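Local coordinates for protein redox-sensing transcriptional repressor Rex (Thermus thermophilus, PDB 2DT5) that binds NAD and probably represses transcription as a homodimer that responds to changes in the cellular NADH/NAD(+) redox state, at residues H27-S30 with S31-G35; A96-P99 with G100-E103; N186-F189 with L190-L193; L196-A199 with I200-K204. The protein carries 1 engineered substitution. All coordinates share one frame; numbering follows the deposited sequence.

Contact 1: H27-S30 with S31-G35; sequences HRTS and SEQLG. With SO4 (sulfate ion), chain J.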
loop_
_atom_site.group_PDB
_atom_site.type_symbol
_atom_site.label_atom_id
_atom_site.label_comp_id
_atom_site.label_asym_id
_atom_site.label_seq_id
_atom_site.Cartn_x
_atom_site.Cartn_y
_atom_site.Cartn_z
ATOM N N HIS B 27 -21.514 -2.282 18.911
ATOM C CA HIS B 27 -21.230 -1.176 19.808
ATOM C C HIS B 27 -20.069 -1.452 20.754
ATOM O O HIS B 27 -19.433 -0.523 21.240
ATOM C CB HIS B 27 -22.493 -0.802 20.595
ATOM C CG HIS B 27 -22.343 0.432 21.431
ATOM N ND1 HIS B 27 -21.884 0.402 22.732
ATOM C CD2 HIS B 27 -22.568 1.737 21.145
ATOM C CE1 HIS B 27 -21.836 1.632 23.211
ATOM N NE2 HIS B 27 -22.245 2.463 22.267
ATOM N N ARG B 28 -19.773 -2.720 21.002
ATOM C CA ARG B 28 -18.672 -3.046 21.894
ATOM C C ARG B 28 -17.779 -4.134 21.288
ATOM O O ARG B 28 -18.255 -4.981 20.538
ATOM C CB ARG B 28 -19.238 -3.495 23.244
ATOM C CG ARG B 28 -18.341 -3.214 24.438
ATOM C CD ARG B 28 -19.050 -3.537 25.747
ATOM N NE ARG B 28 -19.554 -4.909 25.767
ATOM C CZ ARG B 28 -20.136 -5.483 26.816
ATOM N NH1 ARG B 28 -20.294 -4.804 27.946
ATOM N NH2 ARG B 28 -20.562 -6.739 26.737
ATOM N N THR B 29 -16.482 -4.098 21.589
ATOM C CA THR B 29 -15.566 -5.114 21.069
ATOM C C THR B 29 -14.512 -5.502 22.102
ATOM O O THR B 29 -14.478 -4.949 23.201
ATOM C CB THR B 29 -14.859 -4.655 19.748
ATOM O OG1 THR B 29 -13.943 -5.676 19.319
ATOM C CG2 THR B 29 -14.099 -3.347 19.953
ATOM N N SER B 30 -13.654 -6.454 21.750
ATOM C CA SER B 30 -12.625 -6.918 22.665
ATOM C C SER B 30 -11.273 -6.966 21.978
ATOM O O SER B 30 -11.190 -6.847 20.762
ATOM C CB SER B 30 -12.977 -8.318 23.156
ATOM O OG SER B 30 -13.089 -9.215 22.060
ATOM N N SER B 31 -10.217 -7.152 22.764
ATOM C CA SER B 31 -8.871 -7.235 22.228
ATOM C C SER B 31 -8.762 -8.507 21.405
ATOM O O SER B 31 -7.991 -8.582 20.445
ATOM C CB SER B 31 -7.838 -7.273 23.359
ATOM O OG SER B 31 -7.698 -5.999 23.975
ATOM N N GLU B 32 -9.545 -9.508 21.789
ATOM C CA GLU B 32 -9.532 -10.779 21.093
ATOM C C GLU B 32 -10.221 -10.640 19.739
ATOM O O GLU B 32 -9.695 -11.066 18.712
ATOM C CB GLU B 32 -10.216 -11.840 21.950
ATOM C CG GLU B 32 -10.032 -13.248 21.417
ATOM C CD GLU B 32 -10.373 -14.307 22.446
ATOM O OE1 GLU B 32 -9.613 -14.437 23.435
ATOM O OE2 GLU B 32 -11.401 -14.999 22.264
ATOM N N GLN B 33 -11.393 -10.024 19.728
ATOM C CA GLN B 33 -12.106 -9.821 18.475
ATOM C C GLN B 33 -11.283 -8.925 17.549
ATOM O O GLN B 33 -11.172 -9.200 16.354
ATOM C CB GLN B 33 -13.460 -9.180 18.735
ATOM C CG GLN B 33 -14.175 -8.750 17.476
ATOM C CD GLN B 33 -15.442 -7.978 17.773
ATOM O OE1 GLN B 33 -16.182 -7.604 16.866
ATOM N NE2 GLN B 33 -15.700 -7.732 19.055
ATOM N N LEU B 34 -10.718 -7.848 18.098
ATOM C CA LEU B 34 -9.889 -6.933 17.301
ATOM C C LEU B 34 -8.651 -7.672 16.789
ATOM O O LEU B 34 -8.296 -7.578 15.627
ATOM C CB LEU B 34 -9.451 -5.736 18.153
ATOM C CG LEU B 34 -9.973 -4.342 17.779
ATOM C CD1 LEU B 34 -11.439 -4.386 17.427
ATOM C CD2 LEU B 34 -9.738 -3.395 18.948
ATOM N N GLY B 35 -8.010 -8.422 17.669
ATOM C CA GLY B 35 -6.813 -9.144 17.290
ATOM C C GLY B 35 -7.056 -10.092 16.137
ATOM O O GLY B 35 -6.202 -10.253 15.264
HETATM S S SO4 J . -9.768 -7.078 26.848
HETATM O O1 SO4 J . -8.356 -6.715 26.617
HETATM O O2 SO4 J . -10.294 -6.250 27.943
HETATM O O3 SO4 J . -10.585 -6.824 25.640
HETATM O O4 SO4 J . -9.840 -8.509 27.194
#
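Ser-30 caps the helix that follows it: its OG accepts the backbone N-H of Gln-33 at 3.0 Å, in a nearly straight N-cap bond with 163° at the hydrogen. Its hydroxyl gets there because OG sits between the backbone N and the carbonyl carbon (chi1 59°), turned back over the first helical turn. The carbonyl of the same residue opens the i to i+4 ladder, Leu-34 N reaching Ser-30 O at 2.9 Å, so one residue satisfies two N-H groups of the helix start. One residue further on, the helix N terminus holds a sulfate ion, probably from the crystallisation liquor. Ser-31 N donates to sulfate O3 at 2.9 Å and Ser-31 OG to sulfate O1 at 2.8 Å, while the same hydroxyl also bonds to Tyr-62. Arg-46, Tyr-55, Gly-59 and Gly-61 complete this anion site within the predicted helix-turn-helix region. Outward from the cap, the extended chain of Gln-33 crosses Thr-29 at a slant, its amide end set against the threonine with CD 3.2 Å from Thr-29 OG1. CD1 of Leu-34 also lies against Thr-29, 3.4 Å from OG1 and 3.8 Å from CG2, the two side chains meeting at about a right angle. Strand 28-29, paired with 62-63, thus runs into helix 31-37, and Thr-29 and Leu-34 pack among helices 7-23 and 64-75, Leu-34 also reaching helix 42-51.

Contact 2: A96-P99 with G100-E103; sequences ADYP and GFGE. With NAD (nicotinamide-adenine-dinucleotide), chain H.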
loop_
_atom_site.group_PDB
_atom_site.type_symbol
_atom_site.label_atom_id
_atom_site.label_comp_id
_atom_site.label_asym_id
_atom_site.label_seq_id
_atom_site.Cartn_x
_atom_site.Cartn_y
_atom_site.Cartn_z
ATOM N N ALA B 96 -5.955 14.349 -7.798
ATOM C CA ALA B 96 -6.734 15.547 -7.511
ATOM C C ALA B 96 -8.223 15.217 -7.555
ATOM O O ALA B 96 -9.023 15.893 -6.899
ATOM C CB ALA B 96 -6.416 16.664 -8.518
ATOM N N ASP B 97 -8.592 14.198 -8.331
ATOM C CA ASP B 97 -10.000 13.771 -8.412
ATOM C C ASP B 97 -10.352 12.568 -7.520
ATOM O O ASP B 97 -11.501 12.133 -7.515
ATOM C CB ASP B 97 -10.404 13.409 -9.848
ATOM C CG ASP B 97 -10.536 14.623 -10.744
ATOM O OD1 ASP B 97 -10.784 15.715 -10.213
ATOM O OD2 ASP B 97 -10.410 14.483 -11.984
ATOM N N TYR B 98 -9.382 12.007 -6.799
ATOM C CA TYR B 98 -9.670 10.841 -5.934
ATOM C C TYR B 98 -10.714 11.266 -4.900
ATOM O O TYR B 98 -10.529 12.255 -4.194
ATOM C CB TYR B 98 -8.404 10.361 -5.225
ATOM C CG TYR B 98 -8.613 9.137 -4.358
ATOM C CD1 TYR B 98 -9.004 7.929 -4.921
ATOM C CD2 TYR B 98 -8.370 9.177 -2.982
ATOM C CE1 TYR B 98 -9.145 6.769 -4.138
ATOM C CE2 TYR B 98 -8.496 8.025 -2.183
ATOM C CZ TYR B 98 -8.883 6.825 -2.776
ATOM O OH TYR B 98 -8.983 5.672 -2.032
ATOM N N PRO B 99 -11.815 10.511 -4.784
ATOM C CA PRO B 99 -12.895 10.839 -3.839
ATOM C C PRO B 99 -12.734 10.358 -2.417
ATOM O O PRO B 99 -13.614 10.585 -1.573
ATOM C CB PRO B 99 -14.089 10.183 -4.526
ATOM C CG PRO B 99 -13.513 8.976 -5.226
ATOM C CD PRO B 99 -12.058 9.241 -5.481
ATOM N N GLY B 100 -11.628 9.688 -2.124
ATOM C CA GLY B 100 -11.464 9.149 -0.791
ATOM C C GLY B 100 -10.532 9.819 0.194
ATOM O O GLY B 100 -10.021 9.139 1.070
ATOM N N PHE B 101 -10.309 11.124 0.079
ATOM C CA PHE B 101 -9.424 11.791 1.028
ATOM C C PHE B 101 -10.090 11.979 2.388
ATOM O O PHE B 101 -9.430 11.905 3.423
ATOM C CB PHE B 101 -8.966 13.157 0.498
ATOM C CG PHE B 101 -7.859 13.072 -0.530
ATOM C CD1 PHE B 101 -8.143 13.135 -1.890
ATOM C CD2 PHE B 101 -6.535 12.925 -0.131
ATOM C CE1 PHE B 101 -7.126 13.057 -2.846
ATOM C CE2 PHE B 101 -5.508 12.844 -1.079
ATOM C CZ PHE B 101 -5.807 12.911 -2.445
ATOM N N GLY B 102 -11.395 12.223 2.389
ATOM C CA GLY B 102 -12.094 12.420 3.649
ATOM C C GLY B 102 -11.897 13.814 4.230
ATOM O O GLY B 102 -11.254 14.675 3.620
ATOM N N GLU B 103 -12.450 14.034 5.418
ATOM C CA GLU B 103 -12.351 15.328 6.082
ATOM C C GLU B 103 -10.979 15.656 6.641
ATOM O O GLU B 103 -10.632 16.820 6.769
ATOM C CB GLU B 103 -13.377 15.430 7.217
ATOM C CG GLU B 103 -14.798 15.602 6.737
ATOM C CD GLU B 103 -15.675 16.330 7.746
ATOM O OE1 GLU B 103 -16.898 16.423 7.494
ATOM O OE2 GLU B 103 -15.145 16.813 8.779
HETATM P PA NAD H . -10.159 8.325 -15.373
HETATM O O1A NAD H . -9.024 9.193 -15.787
HETATM O O2A NAD H . -11.547 8.820 -15.488
HETATM O O5B NAD H . -9.972 6.971 -16.150
HETATM C C5B NAD H . -10.869 5.827 -16.035
HETATM C C4B NAD H . -10.739 5.037 -17.324
HETATM O O4B NAD H . -11.662 3.886 -17.170
HETATM C C3B NAD H . -11.253 5.783 -18.595
HETATM O O3B NAD H . -10.205 5.761 -19.596
HETATM C C2B NAD H . -12.489 5.044 -19.061
HETATM O O2B NAD H . -12.768 5.078 -20.428
HETATM C C1B NAD H . -12.219 3.646 -18.445
HETATM N N9A NAD H . -13.426 2.892 -18.184
HETATM C C8A NAD H . -14.662 3.238 -17.654
HETATM N N7A NAD H . -15.503 2.218 -17.572
HETATM C C5A NAD H . -14.865 1.140 -18.038
HETATM C C6A NAD H . -15.260 -0.259 -18.197
HETATM N N6A NAD H . -16.447 -0.703 -17.857
HETATM N N1A NAD H . -14.276 -1.077 -18.727
HETATM C C2A NAD H . -13.046 -0.692 -19.095
HETATM N N3A NAD H . -12.623 0.631 -18.971
HETATM C C4A NAD H . -13.563 1.515 -18.431
HETATM O O3 NAD H . -9.931 7.935 -13.851
HETATM P PN NAD H . -8.569 7.907 -12.982
HETATM O O1N NAD H . -8.346 9.291 -12.445
HETATM O O2N NAD H . -7.541 7.277 -13.888
HETATM O O5D NAD H . -8.999 6.940 -11.776
HETATM C C5D NAD H . -9.244 5.520 -12.026
HETATM C C4D NAD H . -9.672 4.877 -10.773
HETATM O O4D NAD H . -8.592 5.056 -9.757
HETATM C C3D NAD H . -10.964 5.521 -10.103
HETATM O O3D NAD H . -11.804 4.503 -9.485
HETATM C C2D NAD H . -10.347 6.426 -9.062
HETATM O O2D NAD H . -11.223 6.896 -8.088
HETATM C C1D NAD H . -9.184 5.506 -8.547
HETATM N N1N NAD H . -8.233 6.249 -7.679
HETATM C C2N NAD H . -7.584 5.437 -6.722
HETATM C C3N NAD H . -6.442 5.748 -6.147
HETATM C C7N NAD H . -5.869 4.832 -5.101
HETATM O O7N NAD H . -4.934 5.272 -4.402
HETATM N N7N NAD H . -6.411 3.597 -4.926
HETATM C C4N NAD H . -5.700 7.034 -6.489
HETATM C C5N NAD H . -6.051 7.464 -7.894
HETATM C C6N NAD H . -7.407 7.282 -8.299
HETATM O O HOH W 1 -13.483 12.395 0.485
#
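The rings of Tyr-98 and Phe-101 form a T-shaped pair, the edge of the tyrosine directed at the face of the phenylalanine, with centroids 5.8 Å apart and planes at 82°. The tyrosine CG lies anti to the backbone N (chi1 -178°), which brings the ring forward alongside the loop; at the root of the pair, Tyr-98 CB lies 3.8 Å from Phe-101 CE1. Backbone packing adds to this. The amide N of Gly-100 rests 3.4 Å above one face of the Tyr-98 ring, displaced toward its rim, and the absence of a side chain lets the chain pass so near: a beta carbon on Gly-100 would collide with Tyr-98 CE2. Polar contact runs through a water that donates to Pro-99 O at 2.7 Å and accepts from Gly-102 N at 2.8 Å, bridging the loop. The ligand contacts are by van der Waals touch, Tyr-98 CE1 coming within 3.3 Å of the nicotinamide carbon C2N and Pro-99 CD within 3.6 Å of the ribose O2D. This NAD is gripped by polar groups of the second subunit, whose Phe-189 meets both rings and whose Arg-90 forms a salt bridge with Asp-97. Within its own chain the loop joins helix 90-96 to strand 105-112 of the Rossmann fold, and Phe-101 is set against Leu-83 of strand 81-86 and Leu-107 of strand 105-112.

Contact 3: N186-F189 with L190-L193; sequences NVDF and LAGL. With NAD (nicotinamide-adenine-dinucleotide), chain L.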
loop_
_atom_site.group_PDB
_atom_site.type_symbol
_atom_site.label_atom_id
_atom_site.label_comp_id
_atom_site.label_asym_id
_atom_site.label_seq_id
_atom_site.Cartn_x
_atom_site.Cartn_y
_atom_site.Cartn_z
ATOM N N ASN B 186 6.914 6.597 1.307
ATOM C CA ASN B 186 6.933 6.237 -0.102
ATOM C C ASN B 186 5.763 5.317 -0.411
ATOM O O ASN B 186 5.453 4.401 0.357
ATOM C CB ASN B 186 8.243 5.538 -0.439
ATOM C CG ASN B 186 9.438 6.385 -0.090
ATOM O OD1 ASN B 186 9.559 7.507 -0.554
ATOM N ND2 ASN B 186 10.316 5.860 0.751
ATOM N N VAL B 187 5.105 5.567 -1.532
ATOM C CA VAL B 187 3.966 4.746 -1.914
ATOM C C VAL B 187 4.417 3.710 -2.924
ATOM O O VAL B 187 5.297 3.968 -3.742
ATOM C CB VAL B 187 2.849 5.593 -2.593
ATOM C CG1 VAL B 187 1.665 4.683 -2.977
ATOM C CG2 VAL B 187 2.412 6.737 -1.667
ATOM N N ASP B 188 3.829 2.526 -2.851
ATOM C CA ASP B 188 4.134 1.489 -3.831
ATOM C C ASP B 188 2.804 0.837 -4.145
ATOM O O ASP B 188 2.351 -0.026 -3.418
ATOM C CB ASP B 188 5.120 0.465 -3.267
ATOM C CG ASP B 188 5.298 -0.726 -4.179
ATOM O OD1 ASP B 188 5.202 -0.557 -5.414
ATOM O OD2 ASP B 188 5.539 -1.832 -3.656
ATOM N N PHE B 189 2.164 1.302 -5.213
ATOM C CA PHE B 189 0.862 0.802 -5.633
ATOM C C PHE B 189 0.908 -0.632 -6.111
ATOM O O PHE B 189 -0.128 -1.250 -6.299
ATOM C CB PHE B 189 0.295 1.690 -6.754
ATOM C CG PHE B 189 -0.436 2.902 -6.258
ATOM C CD1 PHE B 189 -0.598 4.008 -7.069
ATOM C CD2 PHE B 189 -0.982 2.927 -4.979
ATOM C CE1 PHE B 189 -1.296 5.130 -6.621
ATOM C CE2 PHE B 189 -1.681 4.037 -4.523
ATOM C CZ PHE B 189 -1.838 5.144 -5.346
ATOM N N LEU B 190 2.106 -1.164 -6.317
ATOM C CA LEU B 190 2.229 -2.539 -6.786
ATOM C C LEU B 190 2.538 -3.545 -5.675
ATOM O O LEU B 190 2.693 -4.734 -5.930
ATOM C CB LEU B 190 3.281 -2.625 -7.902
ATOM C CG LEU B 190 2.892 -1.888 -9.197
ATOM C CD1 LEU B 190 3.792 -2.333 -10.341
ATOM C CD2 LEU B 190 1.474 -2.196 -9.548
ATOM N N ALA B 191 2.612 -3.070 -4.441
ATOM C CA ALA B 191 2.899 -3.952 -3.311
ATOM C C ALA B 191 1.892 -5.096 -3.229
ATOM O O ALA B 191 2.217 -6.210 -2.830
ATOM C CB ALA B 191 2.869 -3.147 -2.015
ATOM N N GLY B 192 0.661 -4.810 -3.630
ATOM C CA GLY B 192 -0.395 -5.801 -3.565
ATOM C C GLY B 192 -0.251 -7.000 -4.474
ATOM O O GLY B 192 -0.829 -8.048 -4.190
ATOM N N LEU B 193 0.506 -6.858 -5.562
ATOM C CA LEU B 193 0.715 -7.953 -6.506
ATOM C C LEU B 193 1.168 -9.256 -5.852
ATOM O O LEU B 193 0.677 -10.344 -6.181
ATOM C CB LEU B 193 1.747 -7.554 -7.550
ATOM C CG LEU B 193 1.279 -6.521 -8.564
ATOM C CD1 LEU B 193 2.367 -6.249 -9.570
ATOM C CD2 LEU B 193 0.026 -7.042 -9.255
HETATM P PA NAD L . 3.742 12.215 -16.111
HETATM O O1A NAD L . 2.404 11.984 -16.737
HETATM O O2A NAD L . 4.958 12.305 -16.980
HETATM O O5B NAD L . 3.570 13.505 -15.252
HETATM C C5B NAD L . 4.652 14.091 -14.485
HETATM C C4B NAD L . 4.294 15.544 -14.299
HETATM O O4B NAD L . 5.397 16.080 -13.496
HETATM C C3B NAD L . 4.305 16.447 -15.594
HETATM O O3B NAD L . 3.023 17.139 -15.710
HETATM C C2B NAD L . 5.469 17.418 -15.403
HETATM O O2B NAD L . 5.367 18.658 -15.992
HETATM C C1B NAD L . 5.541 17.425 -13.878
HETATM N N9A NAD L . 6.819 17.830 -13.358
HETATM C C8A NAD L . 8.145 17.532 -13.704
HETATM N N7A NAD L . 9.029 18.135 -12.929
HETATM C C5A NAD L . 8.343 18.869 -12.030
HETATM C C6A NAD L . 8.751 19.745 -10.922
HETATM N N6A NAD L . 10.011 19.964 -10.619
HETATM N N1A NAD L . 7.695 20.328 -10.216
HETATM C C2A NAD L . 6.382 20.149 -10.474
HETATM N N3A NAD L . 5.946 19.324 -11.520
HETATM C C4A NAD L . 6.958 18.709 -12.274
HETATM O O3 NAD L . 4.023 11.060 -15.036
HETATM P PN NAD L . 3.013 9.995 -14.285
HETATM O O1N NAD L . 2.801 8.829 -15.162
HETATM O O2N NAD L . 1.838 10.797 -13.830
HETATM O O5D NAD L . 3.961 9.527 -13.063
HETATM C C5D NAD L . 4.340 10.474 -12.021
HETATM C C4D NAD L . 5.204 9.791 -11.028
HETATM O O4D NAD L . 4.428 8.662 -10.401
HETATM C C3D NAD L . 6.489 9.086 -11.637
HETATM O O3D NAD L . 7.610 9.235 -10.738
HETATM C C2D NAD L . 6.055 7.634 -11.710
HETATM O O2D NAD L . 7.096 6.724 -11.841
HETATM C C1D NAD L . 5.249 7.506 -10.368
HETATM N N1N NAD L . 4.493 6.227 -10.326
HETATM C C2N NAD L . 4.328 5.673 -9.027
HETATM C C3N NAD L . 3.417 4.753 -8.746
HETATM C C7N NAD L . 3.334 4.183 -7.362
HETATM O O7N NAD L . 2.645 3.153 -7.194
HETATM N N7N NAD L . 4.037 4.767 -6.375
HETATM C C4N NAD L . 2.457 4.242 -9.816
HETATM C C5N NAD L . 2.189 5.366 -10.800
HETATM C C6N NAD L . 3.335 6.078 -11.228
HETATM O O HOH W 2 -0.795 -2.441 -3.936
#
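Residues Asp-188 to Ala-191 make a type I beta turn, closed by Ala-191 N donating to Asp-188 O at 3.2 Å. The side chain of Asp-188 reinforces it as an Asx turn: a chi1 of 172° throws the carboxylate forward, and OD1 accepts Leu-190 N at 3.3 Å, the donor standing above the carboxylate plane and not in it. Its other oxygen, OD2, lies against the methyl CB of Ala-191 at 3.4 Å. A water bridges the turn to the start of helix 192-201, giving a hydrogen to Phe-189 O and taking one from Gly-192 N at 2.8 Å. Phe-189 itself turns its ring back from the turn, where CG1 of Val-187 covers one face at 3.6 Å above the plane, offset toward the rim. The ring packs on Val-187 of the second subunit, whose Tyr-98 and Phe-101 pack on Asp-188 and Leu-190. Shortening Phe-189 to an alanine would probably leave CG1 of Val-187 in its own chain without the ring it covers and open a gap towards Val-187 of the second subunit. The backbone just before and within the turn reads the carboxamide: Val-187 O accepts from N7N of NAD at 3.0 Å, while Phe-189 N points at O7N, a bond less sure because O7N lies too close to a neighbouring atom in the model. Such a matched acceptor and donor would favour one orientation of the carboxamide, as far as the less certain bond allows.

Contact 4: L196-A199 with I200-K204; sequences LSFA and ILNPK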
loop_
_atom_site.group_PDB
_atom_site.type_symbol
_atom_site.label_atom_id
_atom_site.label_comp_id
_atom_site.label_asym_id
_atom_site.label_seq_id
_atom_site.Cartn_x
_atom_site.Cartn_y
_atom_site.Cartn_z
ATOM N N LEU B 196 -1.486 -10.913 -4.003
ATOM C CA LEU B 196 -2.397 -11.660 -4.890
ATOM C C LEU B 196 -1.781 -12.977 -5.365
ATOM O O LEU B 196 -2.469 -14.006 -5.428
ATOM C CB LEU B 196 -2.795 -10.842 -6.122
ATOM C CG LEU B 196 -3.844 -9.744 -5.967
ATOM C CD1 LEU B 196 -3.888 -8.894 -7.258
ATOM C CD2 LEU B 196 -5.211 -10.376 -5.692
ATOM N N SER B 197 -0.502 -12.956 -5.730
ATOM C CA SER B 197 0.125 -14.198 -6.171
ATOM C C SER B 197 0.049 -15.178 -5.002
ATOM O O SER B 197 -0.305 -16.341 -5.182
ATOM C CB SER B 197 1.574 -13.966 -6.607
ATOM O OG SER B 197 2.288 -13.220 -5.642
ATOM N N PHE B 198 0.349 -14.697 -3.799
ATOM C CA PHE B 198 0.286 -15.556 -2.622
ATOM C C PHE B 198 -1.126 -16.119 -2.472
ATOM O O PHE B 198 -1.310 -17.322 -2.289
ATOM C CB PHE B 198 0.650 -14.783 -1.346
ATOM C CG PHE B 198 0.390 -15.555 -0.084
ATOM C CD1 PHE B 198 1.293 -16.510 0.361
ATOM C CD2 PHE B 198 -0.802 -15.390 0.614
ATOM C CE1 PHE B 198 1.012 -17.293 1.475
ATOM C CE2 PHE B 198 -1.092 -16.174 1.730
ATOM C CZ PHE B 198 -0.184 -17.128 2.161
ATOM N N ALA B 199 -2.121 -15.240 -2.554
ATOM C CA ALA B 199 -3.512 -15.643 -2.418
ATOM C C ALA B 199 -3.949 -16.649 -3.486
ATOM O O ALA B 199 -4.606 -17.641 -3.180
ATOM C CB ALA B 199 -4.408 -14.408 -2.454
ATOM N N ILE B 200 -3.574 -16.398 -4.736
ATOM C CA ILE B 200 -3.948 -17.290 -5.828
ATOM C C ILE B 200 -3.339 -18.685 -5.660
ATOM O O ILE B 200 -3.980 -19.680 -5.973
ATOM C CB ILE B 200 -3.526 -16.707 -7.202
ATOM C CG1 ILE B 200 -4.263 -15.390 -7.463
ATOM C CG2 ILE B 200 -3.848 -17.706 -8.310
ATOM C CD1 ILE B 200 -3.697 -14.577 -8.615
ATOM N N LEU B 201 -2.110 -18.756 -5.159
ATOM C CA LEU B 201 -1.453 -20.047 -4.955
ATOM C C LEU B 201 -1.818 -20.706 -3.622
ATOM O O LEU B 201 -1.636 -21.911 -3.461
ATOM C CB LEU B 201 0.064 -19.894 -5.038
ATOM C CG LEU B 201 0.585 -19.292 -6.339
ATOM C CD1 LEU B 201 2.086 -19.195 -6.254
ATOM C CD2 LEU B 201 0.160 -20.145 -7.530
ATOM N N ASN B 202 -2.316 -19.930 -2.666
ATOM C CA ASN B 202 -2.704 -20.503 -1.369
ATOM C C ASN B 202 -4.135 -20.063 -1.067
ATOM O O ASN B 202 -4.407 -19.383 -0.074
ATOM C CB ASN B 202 -1.745 -20.027 -0.270
ATOM C CG ASN B 202 -0.294 -20.382 -0.572
ATOM O OD1 ASN B 202 0.414 -19.658 -1.294
ATOM N ND2 ASN B 202 0.152 -21.511 -0.035
ATOM N N PRO B 203 -5.079 -20.472 -1.924
ATOM C CA PRO B 203 -6.501 -20.132 -1.802
ATOM C C PRO B 203 -7.198 -20.409 -0.473
ATOM O O PRO B 203 -8.122 -19.689 -0.100
ATOM C CB PRO B 203 -7.137 -20.921 -2.943
ATOM C CG PRO B 203 -6.295 -22.162 -2.989
ATOM C CD PRO B 203 -4.893 -21.569 -2.895
ATOM N N LYS B 204 -6.762 -21.443 0.235
ATOM C CA LYS B 204 -7.393 -21.819 1.495
ATOM C C LYS B 204 -6.472 -21.585 2.691
ATOM O O LYS B 204 -6.660 -22.179 3.755
ATOM C CB LYS B 204 -7.772 -23.300 1.437
ATOM C CG LYS B 204 -8.438 -23.735 0.132
ATOM C CD LYS B 204 -9.905 -23.338 0.083
ATOM C CE LYS B 204 -10.724 -24.120 1.106
ATOM N NZ LYS B 204 -12.191 -23.902 0.961
#
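Phe-198 and Asn-202 meet across the last turn of helix 192-201, at an alpha-helical C terminus. Their side chains cross at about a right angle, yet the ring and the amide plane are only 18° apart, and CB of Asn-202 stands 4.1 Å above one face of the ring, displaced toward its rim. A trans chi1 (171°) carries the phenylalanine ring along the helix toward its end, where it is also met edge-to-face by Trp-205. Replacing Phe-198 by an alanine would probably leave Asn-202 CB and the Trp-205 ring without the surface they lean on, and weaken the packing on Ile-74 of the second subunit. Round the helix, Ile-200 bends CG1 back over the preceding turn to 3.0 Å from Leu-196 O, and Leu-201 sets CG 3.3 Å from Ser-197 O. Both lie alongside the ladder of backbone bonds: Ile-200 N to Leu-196 O is 2.7 Å, and Leu-201 N to Ser-197 O is 3.0 Å. Across the dimer, Ser-197 OG bonds to Leu-75 O of the second subunit, and Leu-196 packs on Ile-168 of that chain, consistent with the exchanged C-terminal helix of Rex dimers. The ladder stops at Asn-202, whose N donates to Phe-198 O at 2.8 Å and, weakly, to Ala-199 O. Pro-203 has no N-H to continue it; instead its CA lies 3.4 Å from Ala-199 O in a CH...O contact.

Overall arrangement
From the N terminus, contact 1 turns strand 28-29 into helix 31-37 within the predicted DNA-binding region, about 29 Å from the centre of contact 2. Contact 2 belongs to the Rossmann part, in the loop between helix 90-96 and strand 105-112. Contact 3 follows strand 183-186 and leads into helix 192-201, the far end of which is contact 4. Each closes only a short local stretch, and the four come in series: none nests within or crosses another. Contacts 2, 3 and 4 all touch the second subunit; contacts 2 and 3, about 8 Å apart at their nearest atoms, each adjoin a bound NAD, so the ligand sites and the dimer interface are joined.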